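Local structure of ribonucleoside-diphosphate reductase (Pseudomonas aeruginosa, 5IM3) at residues A[631-636]-A[703-707]; A[320-326]-A[345-351]. The protein probably catalyses the reduction of ribonucleoside diphosphates to deoxyribonucleotides for DNA synthesis, and binds dATP as an allosteric effector. All coordinates share one frame; numbering follows the deposited sequence.

Contact 1. Residues A[631-636]-A[703-707]; sequences VRMLDN and LADER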
ATOM      1  N   VAL A 631     -55.911  -9.333   5.159  1.00 55.33           N
ATOM      2  CA  VAL A 631     -56.068  -9.629   3.738  1.00 54.78           C
ATOM      3  C   VAL A 631     -57.272  -8.887   3.172  1.00 55.62           C
ATOM      4  O   VAL A 631     -57.223  -8.358   2.056  1.00 53.02           O
ATOM      5  CB  VAL A 631     -56.181 -11.150   3.517  1.00 56.74           C
ATOM      6  CG1 VAL A 631     -56.497 -11.464   2.055  1.00 56.23           C
ATOM      7  CG2 VAL A 631     -54.892 -11.846   3.942  1.00 54.49           C
ATOM      8  N   ARG A 632     -58.372  -8.835   3.927  1.00 52.54           N
ATOM      9  CA  ARG A 632     -59.547  -8.112   3.455  1.00 52.25           C
ATOM     10  C   ARG A 632     -59.227  -6.639   3.237  1.00 51.85           C
ATOM     11  O   ARG A 632     -59.574  -6.063   2.200  1.00 50.74           O
ATOM     12  CB  ARG A 632     -60.701  -8.265   4.444  1.00 54.53           C
ATOM     13  CG  ARG A 632     -62.011  -7.684   3.933  1.00 55.52           C
ATOM     14  CD  ARG A 632     -63.119  -7.770   4.975  1.00 57.07           C
ATOM     15  NE  ARG A 632     -64.411  -7.375   4.424  1.00 55.48           N
ATOM     16  CZ  ARG A 632     -65.260  -8.206   3.829  1.00 58.94           C
ATOM     17  NH1 ARG A 632     -64.963  -9.493   3.702  1.00 57.44           N
ATOM     18  NH2 ARG A 632     -66.414  -7.749   3.355  1.00 58.67           N
ATOM     19  N   MET A 633     -58.561  -6.011   4.208  1.00 51.77           N
ATOM     20  CA  MET A 633     -58.177  -4.611   4.054  1.00 52.81           C
ATOM     21  C   MET A 633     -57.306  -4.414   2.821  1.00 51.20           C
ATOM     22  O   MET A 633     -57.470  -3.433   2.085  1.00 50.20           O
ATOM     23  CB  MET A 633     -57.447  -4.132   5.308  1.00 54.47           C
ATOM     24  CG  MET A 633     -58.316  -4.153   6.554  1.00 55.13           C
ATOM     25  SD  MET A 633     -57.394  -3.854   8.070  1.00 57.32           S
ATOM     26  CE  MET A 633     -56.822  -2.177   7.826  1.00 54.83           C
ATOM     27  N   LEU A 634     -56.377  -5.340   2.570  1.00 49.10           N
ATOM     28  CA  LEU A 634     -55.515  -5.213   1.398  1.00 48.48           C
ATOM     29  C   LEU A 634     -56.307  -5.399   0.111  1.00 47.89           C
ATOM     30  O   LEU A 634     -56.050  -4.717  -0.886  1.00 46.86           O
ATOM     31  CB  LEU A 634     -54.365  -6.218   1.475  1.00 46.00           C
ATOM     32  CG  LEU A 634     -53.275  -5.914   2.507  1.00 49.34           C
ATOM     33  CD1 LEU A 634     -52.219  -7.013   2.523  1.00 47.68           C
ATOM     34  CD2 LEU A 634     -52.621  -4.559   2.246  1.00 47.24           C
ATOM     35  N   ASP A 635     -57.281  -6.312   0.111  1.00 49.34           N
ATOM     36  CA  ASP A 635     -58.115  -6.474  -1.072  1.00 52.15           C
ATOM     37  C   ASP A 635     -58.945  -5.222  -1.323  1.00 53.79           C
ATOM     38  O   ASP A 635     -59.167  -4.837  -2.477  1.00 52.95           O
ATOM     39  CB  ASP A 635     -59.015  -7.699  -0.923  1.00 52.59           C
ATOM     40  CG  ASP A 635     -59.558  -8.187  -2.257  1.00 55.24           C
ATOM     41  OD1 ASP A 635     -58.754  -8.370  -3.195  1.00 54.99           O
ATOM     42  OD2 ASP A 635     -60.784  -8.379  -2.377  1.00 56.05           O
ATOM     43  N   ASN A 636     -59.401  -4.564  -0.251  1.00 51.88           N
ATOM     44  CA  ASN A 636     -60.123  -3.306  -0.404  1.00 51.74           C
ATOM     45  C   ASN A 636     -59.238  -2.235  -1.028  1.00 50.27           C
ATOM     46  O   ASN A 636     -59.708  -1.421  -1.832  1.00 49.35           O
ATOM     47  CB  ASN A 636     -60.646  -2.832   0.951  1.00 51.97           C
ATOM     48  CG  ASN A 636     -61.839  -3.632   1.436  1.00 52.20           C
ATOM     49  OD1 ASN A 636     -62.114  -4.727   0.946  1.00 52.29           O
ATOM     50  ND2 ASN A 636     -62.559  -3.080   2.403  1.00 53.51           N
ATOM     51  N   LEU A 703     -62.566 -14.521   0.778  1.00 62.00           N
ATOM     52  CA  LEU A 703     -62.938 -13.396  -0.075  1.00 62.19           C
ATOM     53  C   LEU A 703     -63.437 -13.875  -1.433  1.00 61.35           C
ATOM     54  O   LEU A 703     -64.351 -13.273  -2.011  1.00 63.00           O
ATOM     55  CB  LEU A 703     -61.753 -12.446  -0.239  1.00 57.55           C
ATOM     56  CG  LEU A 703     -61.222 -11.823   1.054  1.00 57.63           C
ATOM     57  CD1 LEU A 703     -59.997 -10.970   0.762  1.00 56.23           C
ATOM     58  CD2 LEU A 703     -62.297 -10.994   1.756  1.00 57.71           C
ATOM     59  N   ALA A 704     -62.857 -14.957  -1.956  1.00 58.54           N
ATOM     60  CA  ALA A 704     -63.330 -15.505  -3.224  1.00 60.55           C
ATOM     61  C   ALA A 704     -64.772 -15.980  -3.112  1.00 64.59           C
ATOM     62  O   ALA A 704     -65.556 -15.840  -4.059  1.00 65.01           O
ATOM     63  CB  ALA A 704     -62.426 -16.650  -3.672  1.00 59.69           C
ATOM     64  N   ASP A 705     -65.140 -16.551  -1.962  1.00 67.59           N
ATOM     65  CA  ASP A 705     -66.518 -16.985  -1.765  1.00 69.84           C
ATOM     66  C   ASP A 705     -67.473 -15.801  -1.716  1.00 69.86           C
ATOM     67  O   ASP A 705     -68.629 -15.920  -2.138  1.00 70.92           O
ATOM     68  CB  ASP A 705     -66.632 -17.805  -0.478  1.00 71.75           C
ATOM     69  CG  ASP A 705     -65.802 -19.075  -0.516  1.00 73.17           C
ATOM     70  OD1 ASP A 705     -65.620 -19.641  -1.613  1.00 73.80           O
ATOM     71  OD2 ASP A 705     -65.337 -19.512   0.557  1.00 73.97           O
ATOM     72  N   GLU A 706     -67.009 -14.655  -1.217  1.00 69.51           N
ATOM     73  CA  GLU A 706     -67.856 -13.483  -1.029  1.00 68.62           C
ATOM     74  C   GLU A 706     -67.811 -12.530  -2.217  1.00 64.55           C
ATOM     75  O   GLU A 706     -68.826 -11.914  -2.554  1.00 65.80           O
ATOM     76  CB  GLU A 706     -67.431 -12.741   0.243  1.00 69.44           C
ATOM     77  CG  GLU A 706     -68.245 -11.492   0.553  1.00 71.62           C
ATOM     78  CD  GLU A 706     -67.694 -10.718   1.735  1.00 72.73           C
ATOM     79  OE1 GLU A 706     -66.967 -11.319   2.558  1.00 71.23           O
ATOM     80  OE2 GLU A 706     -67.978  -9.506   1.835  1.00 73.44           O
ATOM     81  N   ARG A 707     -66.651 -12.390  -2.858  1.00 64.02           N
ATOM     82  CA  ARG A 707     -66.472 -11.431  -3.936  1.00 61.83           C
ATOM     83  C   ARG A 707     -66.194 -12.077  -5.283  1.00 61.85           C
ATOM     84  O   ARG A 707     -66.248 -11.382  -6.304  1.00 61.23           O
ATOM     85  CB  ARG A 707     -65.324 -10.467  -3.592  1.00 58.88           C
ATOM     86  CG  ARG A 707     -65.577  -9.658  -2.327  1.00 58.85           C
ATOM     87  CD  ARG A 707     -64.342  -8.918  -1.838  1.00 58.20           C
ATOM     88  NE  ARG A 707     -64.686  -7.980  -0.776  1.00 59.30           N
ATOM     89  CZ  ARG A 707     -63.812  -7.253  -0.088  1.00 59.58           C
ATOM     90  NH1 ARG A 707     -62.511  -7.346  -0.335  1.00 57.00           N
ATOM     91  NH2 ARG A 707     -64.243  -6.430   0.860  1.00 62.59           N
TER
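Arg632 meets Glu706 end-on, one nitrogen to each carboxylate oxygen: NH1 of Arg632 lies 2.9 Å from OE1 of Glu706, and NH2 of Arg632 lies 2.8 Å from OE2 of Glu706. Both bonds are nearly straight and approach the syn side of the carboxylate, whose plane is turned 30° from the guanidinium. Arg632 spans the gap because its chain is extended from CG to NE, with CG opposite the backbone N (chi1 -173°).

Arg707 reaches back to helix 620-640 and lays the edge of its guanidinium against two acceptors. Its NH1 bonds to the anti lone pair of Asp635 OD2 at 2.9 Å, while its NH2 sits 2.7 Å from Asn636 OD1, in the carbonyl plane. NH2 of Arg707 also lies over a face of the Arg632 guanidinium; Glu334, between helices 319-330 and 337-349, makes salt bridges to both arginines, which probably offsets their like charge. Asp635 in turn binds Arg656, Arg762 and Asn763.

Beneath this charged layer Leu703 splits its methyls: CD1 packs 3.8 Å from both Val631 CG1 and Asp635 CB, and CD2 lies against Arg632. The axes of the two short segments come no closer than 12.2 Å, bridged by long side chains. Within the reductase barrel domain, the contact ties the C-terminal end of helix 679-707 to helix 620-640, which also borders helix 337-349 and strand 353-355.

Contact 2. Residues A[320-326]-A[345-351]; sequences QIFFMRV and YNLLSSF
Phe323 and Tyr345 reach past each other where the axes of segments 320-326 and 345-349 cross at 132°, and each ring packs chiefly against the other's helix. The face of Phe323 covers the backbone at the end of helix 337-349: Ser349 CA makes a CH-pi contact 4.0 Å from the centroid of the Phe323 ring, with Leu348 O over the same face. At the far end of this ring, Phe323 CZ points at the edge of Phe351, 3.9 Å from Phe351 CE1. Phe351, at positive phi (69°), is the residue at which the chain leaves the helix in a Schellman motif.

Tyr345 is sandwiched. Over one face sits the methyl of Met324, whose CE is 3.9 Å from the Tyr345 centroid; the chain folds at chi2 (60°) and chi3 to bring it there, and the sulfur stands obliquely beside the ring in a Met-aromatic contact. Ser349 OG lies over the opposite face, held by its bond to Tyr345 O, 2.7 Å away. The hydroxyl of Tyr345 gives a weak bond to Gln320 OE1 at 2.7 Å, with amide and ring planes almost perpendicular. Its stronger partner is the backbone N of Asp288, while Gln320 NE2 binds Asp292.

Val326 CG1 and Leu348 CD1, 3.9 Å apart, extend the apolar packing. This helix pair belongs to the all-alpha domain: helix 250-267 packs on Ile321, strand 353-355 meets Phe323 and Leu348 through Met354, and helix 620-640 borders helix 337-349.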
ATOM      1  N   GLN A 320     -56.617   8.228  17.787  1.00 55.64           N
ATOM      2  CA  GLN A 320     -57.664   7.238  17.551  1.00 56.76           C
ATOM      3  C   GLN A 320     -58.579   7.651  16.408  1.00 55.23           C
ATOM      4  O   GLN A 320     -59.142   6.789  15.725  1.00 54.57           O
ATOM      5  CB  GLN A 320     -58.478   7.006  18.824  1.00 55.86           C
ATOM      6  CG  GLN A 320     -57.661   6.481  19.992  1.00 57.33           C
ATOM      7  CD  GLN A 320     -56.854   5.243  19.632  1.00 58.12           C
ATOM      8  OE1 GLN A 320     -57.409   4.223  19.226  1.00 57.54           O
ATOM      9  NE2 GLN A 320     -55.534   5.336  19.764  1.00 57.18           N
ATOM     10  N   ILE A 321     -58.744   8.957  16.187  1.00 55.25           N
ATOM     11  CA  ILE A 321     -59.515   9.415  15.039  1.00 54.90           C
ATOM     12  C   ILE A 321     -58.718   9.210  13.758  1.00 53.07           C
ATOM     13  O   ILE A 321     -59.294   8.932  12.699  1.00 52.24           O
ATOM     14  CB  ILE A 321     -59.934  10.884  15.246  1.00 57.27           C
ATOM     15  CG1 ILE A 321     -61.105  10.948  16.239  1.00 59.00           C
ATOM     16  CG2 ILE A 321     -60.301  11.552  13.920  1.00 55.65           C
ATOM     17  CD1 ILE A 321     -61.538  12.354  16.621  1.00 59.91           C
ATOM     18  N   PHE A 322     -57.392   9.333  13.828  1.00 49.80           N
ATOM     19  CA  PHE A 322     -56.553   8.991  12.686  1.00 50.90           C
ATOM     20  C   PHE A 322     -56.779   7.546  12.260  1.00 49.84           C
ATOM     21  O   PHE A 322     -57.040   7.266  11.084  1.00 49.20           O
ATOM     22  CB  PHE A 322     -55.079   9.231  13.027  1.00 52.41           C
ATOM     23  CG  PHE A 322     -54.117   8.584  12.067  1.00 49.47           C
ATOM     24  CD1 PHE A 322     -53.886   9.132  10.815  1.00 49.67           C
ATOM     25  CD2 PHE A 322     -53.442   7.429  12.422  1.00 50.15           C
ATOM     26  CE1 PHE A 322     -52.998   8.536   9.934  1.00 48.87           C
ATOM     27  CE2 PHE A 322     -52.552   6.829  11.548  1.00 47.99           C
ATOM     28  CZ  PHE A 322     -52.329   7.385  10.304  1.00 48.16           C
ATOM     29  N   PHE A 323     -56.694   6.611  13.210  1.00 52.52           N
ATOM     30  CA  PHE A 323     -56.918   5.209  12.877  1.00 52.86           C
ATOM     31  C   PHE A 323     -58.331   4.982  12.367  1.00 51.95           C
ATOM     32  O   PHE A 323     -58.547   4.133  11.494  1.00 50.69           O
ATOM     33  CB  PHE A 323     -56.645   4.324  14.097  1.00 52.97           C
ATOM     34  CG  PHE A 323     -55.187   4.194  14.445  1.00 55.36           C
ATOM     35  CD1 PHE A 323     -54.239   3.967  13.460  1.00 53.60           C
ATOM     36  CD2 PHE A 323     -54.763   4.299  15.762  1.00 56.98           C
ATOM     37  CE1 PHE A 323     -52.900   3.848  13.776  1.00 53.12           C
ATOM     38  CE2 PHE A 323     -53.423   4.180  16.085  1.00 55.94           C
ATOM     39  CZ  PHE A 323     -52.489   3.955  15.085  1.00 56.54           C
ATOM     40  N   MET A 324     -59.301   5.733  12.887  1.00 49.36           N
ATOM     41  CA  MET A 324     -60.677   5.581  12.430  1.00 53.34           C
ATOM     42  C   MET A 324     -60.848   6.127  11.016  1.00 51.53           C
ATOM     43  O   MET A 324     -61.617   5.572  10.224  1.00 52.64           O
ATOM     44  CB  MET A 324     -61.630   6.276  13.407  1.00 54.26           C
ATOM     45  CG  MET A 324     -63.108   6.136  13.066  1.00 56.59           C
ATOM     46  SD  MET A 324     -63.679   4.422  13.022  1.00 58.90           S
ATOM     47  CE  MET A 324     -63.703   4.029  14.770  1.00 58.79           C
ATOM     48  N   ARG A 325     -60.137   7.208  10.674  1.00 52.34           N
ATOM     49  CA  ARG A 325     -60.194   7.717   9.306  1.00 53.11           C
ATOM     50  C   ARG A 325     -59.669   6.685   8.319  1.00 52.19           C
ATOM     51  O   ARG A 325     -60.262   6.465   7.259  1.00 55.66           O
ATOM     52  CB  ARG A 325     -59.394   9.012   9.161  1.00 53.28           C
ATOM     53  CG  ARG A 325     -58.909   9.225   7.713  1.00 54.76           C
ATOM     54  CD  ARG A 325     -58.327  10.591   7.463  1.00 53.58           C
ATOM     55  NE  ARG A 325     -57.010  10.772   8.072  1.00 54.16           N
ATOM     56  CZ  ARG A 325     -55.861  10.367   7.536  1.00 54.69           C
ATOM     57  NH1 ARG A 325     -55.836   9.725   6.374  1.00 55.91           N
ATOM     58  NH2 ARG A 325     -54.724  10.600   8.173  1.00 55.51           N
ATOM     59  N   VAL A 326     -58.527   6.074   8.633  1.00 52.70           N
ATOM     60  CA  VAL A 326     -57.952   5.085   7.726  1.00 52.09           C
ATOM     61  C   VAL A 326     -58.906   3.911   7.575  1.00 51.52           C
ATOM     62  O   VAL A 326     -59.149   3.424   6.462  1.00 50.44           O
ATOM     63  CB  VAL A 326     -56.568   4.632   8.233  1.00 48.96           C
ATOM     64  CG1 VAL A 326     -55.939   3.638   7.261  1.00 49.95           C
ATOM     65  CG2 VAL A 326     -55.659   5.832   8.430  1.00 47.47           C
ATOM     66  N   TYR A 345     -60.620  -0.537  12.293  1.00 54.58           N
ATOM     67  CA  TYR A 345     -60.093   0.363  13.311  1.00 55.05           C
ATOM     68  C   TYR A 345     -59.490  -0.415  14.473  1.00 55.57           C
ATOM     69  O   TYR A 345     -58.422  -0.059  14.981  1.00 52.32           O
ATOM     70  CB  TYR A 345     -61.191   1.300  13.812  1.00 53.77           C
ATOM     71  CG  TYR A 345     -60.884   1.896  15.167  1.00 55.19           C
ATOM     72  CD1 TYR A 345     -60.031   2.987  15.291  1.00 53.73           C
ATOM     73  CD2 TYR A 345     -61.435   1.360  16.322  1.00 55.54           C
ATOM     74  CE1 TYR A 345     -59.742   3.527  16.529  1.00 55.14           C
ATOM     75  CE2 TYR A 345     -61.156   1.891  17.562  1.00 57.15           C
ATOM     76  CZ  TYR A 345     -60.310   2.974  17.663  1.00 56.52           C
ATOM     77  OH  TYR A 345     -60.036   3.499  18.905  1.00 55.76           O
ATOM     78  N   ASN A 346     -60.168  -1.479  14.913  1.00 61.08           N
ATOM     79  CA  ASN A 346     -59.653  -2.274  16.022  1.00 60.29           C
ATOM     80  C   ASN A 346     -58.323  -2.921  15.664  1.00 60.99           C
ATOM     81  O   ASN A 346     -57.418  -3.001  16.501  1.00 59.64           O
ATOM     82  CB  ASN A 346     -60.673  -3.337  16.421  1.00 61.62           C
ATOM     83  CG  ASN A 346     -61.865  -2.752  17.152  1.00 64.42           C
ATOM     84  OD1 ASN A 346     -61.756  -1.722  17.819  1.00 63.79           O
ATOM     85  ND2 ASN A 346     -63.013  -3.410  17.033  1.00 63.42           N
ATOM     86  N   LEU A 347     -58.182  -3.386  14.420  1.00 61.90           N
ATOM     87  CA  LEU A 347     -56.933  -4.018  14.014  1.00 64.08           C
ATOM     88  C   LEU A 347     -55.788  -3.010  13.985  1.00 62.79           C
ATOM     89  O   LEU A 347     -54.667  -3.322  14.402  1.00 63.32           O
ATOM     90  CB  LEU A 347     -57.099  -4.676  12.644  1.00 64.94           C
ATOM     91  CG  LEU A 347     -56.003  -5.676  12.275  1.00 64.45           C
ATOM     92  CD1 LEU A 347     -56.108  -6.927  13.146  1.00 66.37           C
ATOM     93  CD2 LEU A 347     -56.066  -6.036  10.802  1.00 62.29           C
ATOM     94  N   LEU A 348     -56.055  -1.793  13.507  1.00 57.79           N
ATOM     95  CA  LEU A 348     -55.009  -0.784  13.377  1.00 54.51           C
ATOM     96  C   LEU A 348     -54.633  -0.182  14.728  1.00 55.46           C
ATOM     97  O   LEU A 348     -53.451  -0.129  15.083  1.00 55.75           O
ATOM     98  CB  LEU A 348     -55.468   0.315  12.415  1.00 53.04           C
ATOM     99  CG  LEU A 348     -55.584  -0.075  10.940  1.00 52.37           C
ATOM    100  CD1 LEU A 348     -56.251   1.039  10.152  1.00 52.03           C
ATOM    101  CD2 LEU A 348     -54.214  -0.389  10.354  1.00 50.77           C
ATOM    102  N   SER A 349     -55.627   0.274  15.493  1.00 55.40           N
ATOM    103  CA  SER A 349     -55.363   0.968  16.749  1.00 58.29           C
ATOM    104  C   SER A 349     -54.714   0.072  17.799  1.00 58.36           C
ATOM    105  O   SER A 349     -54.090   0.589  18.730  1.00 59.64           O
ATOM    106  CB  SER A 349     -56.665   1.549  17.308  1.00 58.64           C
ATOM    107  OG  SER A 349     -57.632   0.533  17.507  1.00 56.80           O
ATOM    108  N   SER A 350     -54.853  -1.247  17.677  1.00 56.44           N
ATOM    109  CA  SER A 350     -54.222  -2.181  18.598  1.00 57.83           C
ATOM    110  C   SER A 350     -52.796  -2.535  18.202  1.00 59.01           C
ATOM    111  O   SER A 350     -52.108  -3.213  18.973  1.00 59.53           O
ATOM    112  CB  SER A 350     -55.042  -3.469  18.685  1.00 59.61           C
ATOM    113  OG  SER A 350     -54.964  -4.192  17.471  1.00 61.04           O
ATOM    114  N   PHE A 351     -52.346  -2.103  17.023  1.00 56.97           N
ATOM    115  CA  PHE A 351     -51.026  -2.417  16.486  1.00 56.64           C
ATOM    116  C   PHE A 351     -50.882  -3.886  16.106  1.00 57.82           C
ATOM    117  O   PHE A 351     -49.760  -4.363  15.906  1.00 57.20           O
ATOM    118  CB  PHE A 351     -49.904  -2.034  17.464  1.00 56.64           C
ATOM    119  CG  PHE A 351     -49.897  -0.578  17.869  1.00 54.86           C
ATOM    120  CD1 PHE A 351     -50.721   0.349  17.252  1.00 52.76           C
ATOM    121  CD2 PHE A 351     -49.047  -0.142  18.874  1.00 57.26           C
ATOM    122  CE1 PHE A 351     -50.701   1.677  17.636  1.00 53.23           C
ATOM    123  CE2 PHE A 351     -49.026   1.184  19.259  1.00 55.84           C
ATOM    124  CZ  PHE A 351     -49.849   2.093  18.640  1.00 53.57           C
TER

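Overall arrangement
Helix 337-349 brings the two contacts together: in contact 2 it packs on helix 319-330, and through Leu347 and Leu348 it touches Met633 of contact 1, with Met633 SD 3.7 Å from Leu347 CD2. Their centres are about 19 Å apart; contact 2 belongs to the all-alpha domain and contact 1 to the barrel domain, and the packing of Met633 joins them. Contact 2 is wholly buried and mainly aromatic and apolar, with close helices and a single weak bond across. Contact 1 is buried on the 620-640 side but reaches solvent at Glu706; its helices stand farther apart and are joined mostly by salt bridges. Neither lies at a nucleotide-binding site.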